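Side-chain contacts in alpha-catenin-like protein hmp-1 (Caenorhabditis elegans, PDB 5H5M), which binds beta-catenin and actin filaments in the cadherin-catenin complex of adherens junctions and is required for cell migration and shape changes during body enclosure and elongation: residues R17-P22 against L95-V100; T29-L34 against E75-Y80. All coordinates share one frame; numbering follows the deposited sequence.

Contact 1 (R17-P22 against L95-V100); sequences RIEIDP and LGIAEV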
loop_
_atom_site.group_PDB
_atom_site.type_symbol
_atom_site.label_atom_id
_atom_site.label_comp_id
_atom_site.label_asym_id
_atom_site.label_seq_id
_atom_site.Cartn_x
_atom_site.Cartn_y
_atom_site.Cartn_z
ATOM N N ARG A 17 -1.066 -22.179 19.715
ATOM C CA ARG A 17 -0.575 -22.300 21.084
ATOM C C ARG A 17 -1.709 -22.217 22.101
ATOM O O ARG A 17 -1.654 -22.859 23.150
ATOM C CB ARG A 17 0.467 -21.219 21.385
ATOM C CG ARG A 17 1.759 -21.337 20.588
ATOM C CD ARG A 17 2.417 -22.696 20.775
ATOM N NE ARG A 17 2.816 -22.947 22.160
ATOM C CZ ARG A 17 4.030 -22.708 22.645
ATOM N NH1 ARG A 17 4.975 -22.207 21.860
ATOM N NH2 ARG A 17 4.302 -22.971 23.916
ATOM N N ILE A 18 -2.735 -21.430 21.786
ATOM C CA ILE A 18 -3.851 -21.227 22.707
ATOM C C ILE A 18 -4.793 -22.425 22.733
ATOM O O ILE A 18 -5.693 -22.498 23.569
ATOM C CB ILE A 18 -4.663 -19.975 22.348
ATOM C CG1 ILE A 18 -5.236 -20.106 20.936
ATOM C CG2 ILE A 18 -3.807 -18.724 22.487
ATOM C CD1 ILE A 18 -6.100 -18.949 20.520
ATOM N N GLU A 19 -4.587 -23.357 21.808
ATOM C CA GLU A 19 -5.375 -24.582 21.772
ATOM C C GLU A 19 -4.618 -25.715 22.451
ATOM O O GLU A 19 -3.887 -26.467 21.807
ATOM C CB GLU A 19 -5.731 -24.955 20.333
ATOM C CG GLU A 19 -6.745 -24.020 19.700
ATOM C CD GLU A 19 -7.024 -24.349 18.248
ATOM O OE1 GLU A 19 -6.120 -24.886 17.572
ATOM O OE2 GLU A 19 -8.150 -24.073 17.783
ATOM N N ILE A 20 -4.794 -25.818 23.763
ATOM C CA ILE A 20 -4.142 -26.845 24.561
ATOM C C ILE A 20 -5.191 -27.810 25.094
ATOM O O ILE A 20 -6.330 -27.414 25.338
ATOM C CB ILE A 20 -3.363 -26.232 25.745
ATOM C CG1 ILE A 20 -2.633 -24.960 25.308
ATOM C CG2 ILE A 20 -2.393 -27.242 26.344
ATOM C CD1 ILE A 20 -2.050 -24.165 26.459
ATOM N N ASP A 21 -4.818 -29.074 25.257
ATOM C CA ASP A 21 -5.675 -30.019 25.960
ATOM C C ASP A 21 -5.868 -29.515 27.385
ATOM O O ASP A 21 -4.892 -29.341 28.114
ATOM C CB ASP A 21 -5.067 -31.424 25.952
ATOM C CG ASP A 21 -5.840 -32.403 26.818
ATOM O OD1 ASP A 21 -7.085 -32.329 26.850
ATOM O OD2 ASP A 21 -5.199 -33.253 27.468
ATOM N N PRO A 22 -7.127 -29.246 27.774
ATOM C CA PRO A 22 -7.471 -28.717 29.100
ATOM C C PRO A 22 -6.824 -29.488 30.250
ATOM O O PRO A 22 -6.517 -28.892 31.281
ATOM C CB PRO A 22 -8.992 -28.857 29.136
ATOM C CG PRO A 22 -9.396 -28.691 27.714
ATOM C CD PRO A 22 -8.316 -29.366 26.911
ATOM N N LEU A 95 -15.321 -21.932 23.417
ATOM C CA LEU A 95 -15.905 -20.614 23.183
ATOM C C LEU A 95 -14.864 -19.521 23.387
ATOM O O LEU A 95 -14.823 -18.540 22.640
ATOM C CB LEU A 95 -17.102 -20.378 24.103
ATOM C CG LEU A 95 -18.390 -21.127 23.759
ATOM C CD1 LEU A 95 -19.373 -21.071 24.923
ATOM C CD2 LEU A 95 -19.015 -20.548 22.497
ATOM N N GLY A 96 -14.023 -19.699 24.402
ATOM C CA GLY A 96 -12.958 -18.758 24.694
ATOM C C GLY A 96 -11.905 -18.751 23.603
ATOM O O GLY A 96 -11.404 -17.694 23.216
ATOM N N ILE A 97 -11.569 -19.942 23.113
ATOM C CA ILE A 97 -10.623 -20.093 22.014
ATOM C C ILE A 97 -11.139 -19.399 20.757
ATOM O O ILE A 97 -10.384 -18.730 20.052
ATOM C CB ILE A 97 -10.353 -21.583 21.707
ATOM C CG1 ILE A 97 -9.588 -22.234 22.862
ATOM C CG2 ILE A 97 -9.581 -21.740 20.401
ATOM C CD1 ILE A 97 -9.407 -23.730 22.713
ATOM N N ALA A 98 -12.433 -19.552 20.491
ATOM C CA ALA A 98 -13.055 -18.929 19.327
ATOM C C ALA A 98 -13.005 -17.404 19.415
ATOM O O ALA A 98 -12.809 -16.721 18.408
ATOM C CB ALA A 98 -14.493 -19.403 19.177
ATOM N N GLU A 99 -13.183 -16.877 20.623
ATOM C CA GLU A 99 -13.147 -15.438 20.847
ATOM C C GLU A 99 -11.761 -14.867 20.552
ATOM O O GLU A 99 -11.633 -13.811 19.933
ATOM C CB GLU A 99 -13.560 -15.111 22.284
ATOM C CG GLU A 99 -13.547 -13.623 22.625
ATOM C CD GLU A 99 -14.650 -12.841 21.933
ATOM O OE1 GLU A 99 -15.551 -13.467 21.332
ATOM O OE2 GLU A 99 -14.619 -11.594 21.996
ATOM N N VAL A 100 -10.727 -15.572 20.998
ATOM C CA VAL A 100 -9.355 -15.146 20.752
ATOM C C VAL A 100 -9.039 -15.188 19.260
ATOM O O VAL A 100 -8.450 -14.249 18.718
ATOM C CB VAL A 100 -8.339 -16.020 21.513
ATOM C CG1 VAL A 100 -6.921 -15.557 21.221
ATOM C CG2 VAL A 100 -8.613 -15.973 23.007
#
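Ile-18 faces Ile-97 with their CA atoms 6.9 Å apart, where the irregular chain that leaves helix 6-17 runs beside a turn of helix 92-122 in the helical M domain of this vinculin/alpha-catenin family protein. No hydrogen bond joins the two segments, and the pairing is made by side chains and one carbonyl. Ile-18 points at the helix and touches it with its longer branch. Its first torsion (chi1 60°) sets CG1 between the backbone N and the carbonyl carbon, and the extended second torsion then carries CD1 to within 3.6 Å of Val-100 CG1; the two side chains lie antiparallel, flank to flank. Ile-97 packs mainly against Glu-19 while also touching Ile-18. The stem of Glu-19 is roughly perpendicular to it, with Glu-19 CG lying 3.7 Å from Ile-97 CG2, and Glu-19 OE2 stays 3.8 Å from the same methyl. The other branch of Ile-97 passes by the peptide, its CD1 4.0 Å from Ile-18 O. That oxygen accepts a hydrogen bond from the hydroxyl of Tyr-80 on helix 56-80, and the same hydroxyl oxygen accepts one from Ile-20 N. The loop is thus held against helix 92-122 by van der Waals contacts, buried at Ile-18 and Val-100 and more open at Glu-19, so the contact across the two segments has little directional character.

Contact 2 (T29-L34 against E75-Y80); sequences TDRPDL and ELLTEY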
loop_
_atom_site.group_PDB
_atom_site.type_symbol
_atom_site.label_atom_id
_atom_site.label_comp_id
_atom_site.label_asym_id
_atom_site.label_seq_id
_atom_site.Cartn_x
_atom_site.Cartn_y
_atom_site.Cartn_z
ATOM N N THR A 29 3.314 -22.449 33.822
ATOM C CA THR A 29 4.116 -22.539 32.606
ATOM C C THR A 29 3.346 -22.076 31.371
ATOM O O THR A 29 3.832 -21.241 30.610
ATOM C CB THR A 29 4.630 -23.977 32.369
ATOM O OG1 THR A 29 3.552 -24.906 32.523
ATOM C CG2 THR A 29 5.732 -24.323 33.361
ATOM N N ASP A 30 2.145 -22.614 31.181
ATOM C CA ASP A 30 1.350 -22.311 29.992
ATOM C C ASP A 30 0.818 -20.884 29.991
ATOM O O ASP A 30 0.533 -20.325 28.934
ATOM C CB ASP A 30 0.184 -23.294 29.863
ATOM C CG ASP A 30 0.599 -24.615 29.247
ATOM O OD1 ASP A 30 1.372 -24.597 28.265
ATOM O OD2 ASP A 30 0.158 -25.670 29.749
ATOM N N ARG A 31 0.679 -20.291 31.171
ATOM C CA ARG A 31 0.169 -18.925 31.255
ATOM C C ARG A 31 1.232 -17.844 30.990
ATOM O O ARG A 31 0.980 -16.934 30.201
ATOM C CB ARG A 31 -0.491 -18.678 32.615
ATOM C CG ARG A 31 -1.060 -17.281 32.755
ATOM C CD ARG A 31 -1.765 -17.067 34.086
ATOM N NE ARG A 31 -2.531 -15.826 34.063
ATOM C CZ ARG A 31 -3.857 -15.759 34.134
ATOM N NH1 ARG A 31 -4.575 -16.863 34.261
ATOM N NH2 ARG A 31 -4.462 -14.582 34.091
ATOM N N PRO A 32 2.414 -17.927 31.640
ATOM C CA PRO A 32 3.378 -16.840 31.410
ATOM C C PRO A 32 3.884 -16.732 29.971
ATOM O O PRO A 32 4.159 -15.621 29.512
ATOM C CB PRO A 32 4.537 -17.190 32.355
ATOM C CG PRO A 32 3.947 -18.082 33.379
ATOM C CD PRO A 32 2.909 -18.874 32.655
ATOM N N ASP A 33 4.014 -17.854 29.268
ATOM C CA ASP A 33 4.551 -17.812 27.912
ATOM C C ASP A 33 3.467 -17.415 26.913
ATOM O O ASP A 33 3.754 -16.779 25.901
ATOM C CB ASP A 33 5.173 -19.157 27.519
ATOM C CG ASP A 33 4.136 -20.221 27.236
ATOM O OD1 ASP A 33 3.182 -20.347 28.030
ATOM O OD2 ASP A 33 4.269 -20.921 26.208
ATOM N N LEU A 34 2.224 -17.784 27.207
ATOM C CA LEU A 34 1.099 -17.390 26.370
ATOM C C LEU A 34 0.860 -15.890 26.503
ATOM O O LEU A 34 0.543 -15.212 25.525
ATOM C CB LEU A 34 -0.154 -18.174 26.752
ATOM C CG LEU A 34 -0.867 -18.935 25.634
ATOM C CD1 LEU A 34 0.134 -19.590 24.694
ATOM C CD2 LEU A 34 -1.795 -19.984 26.235
ATOM N N GLU A 75 -9.547 -14.006 29.530
ATOM C CA GLU A 75 -10.779 -14.756 29.768
ATOM C C GLU A 75 -10.579 -16.238 29.483
ATOM O O GLU A 75 -11.044 -17.087 30.246
ATOM C CB GLU A 75 -11.926 -14.204 28.920
ATOM C CG GLU A 75 -12.332 -12.783 29.287
ATOM C CD GLU A 75 -13.336 -12.188 28.319
ATOM O OE1 GLU A 75 -13.713 -12.877 27.347
ATOM O OE2 GLU A 75 -13.745 -11.027 28.530
ATOM N N LEU A 76 -9.885 -16.542 28.388
ATOM C CA LEU A 76 -9.570 -17.924 28.036
ATOM C C LEU A 76 -8.726 -18.594 29.117
ATOM O O LEU A 76 -8.993 -19.732 29.503
ATOM C CB LEU A 76 -8.844 -17.988 26.689
ATOM C CG LEU A 76 -8.306 -19.358 26.252
ATOM C CD1 LEU A 76 -9.417 -20.397 26.167
ATOM C CD2 LEU A 76 -7.570 -19.252 24.917
ATOM N N LEU A 77 -7.711 -17.883 29.602
ATOM C CA LEU A 77 -6.835 -18.406 30.651
ATOM C C LEU A 77 -7.610 -18.643 31.940
ATOM O O LEU A 77 -7.314 -19.578 32.688
ATOM C CB LEU A 77 -5.665 -17.452 30.910
ATOM C CG LEU A 77 -4.648 -17.278 29.779
ATOM C CD1 LEU A 77 -3.577 -16.264 30.164
ATOM C CD2 LEU A 77 -4.022 -18.615 29.411
ATOM N N THR A 78 -8.598 -17.791 32.197
ATOM C CA THR A 78 -9.461 -17.948 33.363
ATOM C C THR A 78 -10.269 -19.241 33.251
ATOM O O THR A 78 -10.468 -19.944 34.242
ATOM C CB THR A 78 -10.421 -16.748 33.530
ATOM O OG1 THR A 78 -9.659 -15.549 33.720
ATOM C CG2 THR A 78 -11.333 -16.944 34.728
ATOM N N GLU A 79 -10.714 -19.558 32.037
ATOM C CA GLU A 79 -11.491 -20.770 31.799
ATOM C C GLU A 79 -10.625 -22.027 31.845
ATOM O O GLU A 79 -11.065 -23.069 32.336
ATOM C CB GLU A 79 -12.223 -20.691 30.458
ATOM C CG GLU A 79 -13.281 -19.595 30.367
ATOM C CD GLU A 79 -14.499 -19.853 31.242
ATOM O OE1 GLU A 79 -14.564 -20.914 31.900
ATOM O OE2 GLU A 79 -15.404 -18.991 31.263
ATOM N N TYR A 80 -9.400 -21.933 31.335
ATOM C CA TYR A 80 -8.459 -23.048 31.420
ATOM C C TYR A 80 -8.184 -23.430 32.872
ATOM O O TYR A 80 -7.977 -24.599 33.191
ATOM C CB TYR A 80 -7.139 -22.709 30.724
ATOM C CG TYR A 80 -7.058 -23.134 29.272
ATOM C CD1 TYR A 80 -7.146 -24.474 28.915
ATOM C CD2 TYR A 80 -6.861 -22.199 28.264
ATOM C CE1 TYR A 80 -7.062 -24.869 27.593
ATOM C CE2 TYR A 80 -6.774 -22.584 26.937
ATOM C CZ TYR A 80 -6.874 -23.920 26.608
ATOM O OH TYR A 80 -6.789 -24.309 25.292
#
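Arg-31 lies across Leu-77 where helix 27-49 packs against helix 56-80, a helix-helix contact in the helical-bundle architecture of the M domain; 75-80 also falls in a predicted coiled coil. The closer packing is at the partly exposed side. There Arg-31 is stretched out, with CG anti to the backbone N (chi1 -179°), and its aliphatic part meets the leucine first: CG is 3.8 Å from Leu-77 CD1. Arg-31 NH1 then reaches the base of the same side chain, 3.6 Å from Leu-77 CB. The charge is met beyond these segments, since NH1 forms a salt bridge with Glu-81 and NE with Glu-35. The buried side is slacker: Leu-34 approaches Leu-77 through one pair of methyls, the CD2 atoms of both, at 4.1 Å. An alanine in place of Arg-31 would probably uncover this flank of Leu-77 and leave Glu-81 and Glu-35 without their shared cationic partner. Leu-77 thus stands between an apolar neighbour and a charged one, and Leu-77 CD1 sits over the centre of one face of the Arg-31 guanidinium, 4.0 Å above its plane.

Contacts 1 and 2 lie close together, their centres about 9 Å apart and well away from the centre of the chain. The order along the sequence is 17-22, 29-34, 75-80, 95-100, so contact 2 pairs the two inner segments and contact 1 the two outer ones. Helices 56-80 and 92-122 are consecutive in the chain. The contacts also touch directly: Arg-17 CB packs 3.7 Å from Leu-34 CD1, and Ile-97 CD1 lies 3.7 Å from Tyr-80 OH. Together they tie the loop after helix 6-17 and the three helices 27-49, 56-80 and 92-122 into one packed end of this M-domain fragment, joining segments distant in sequence.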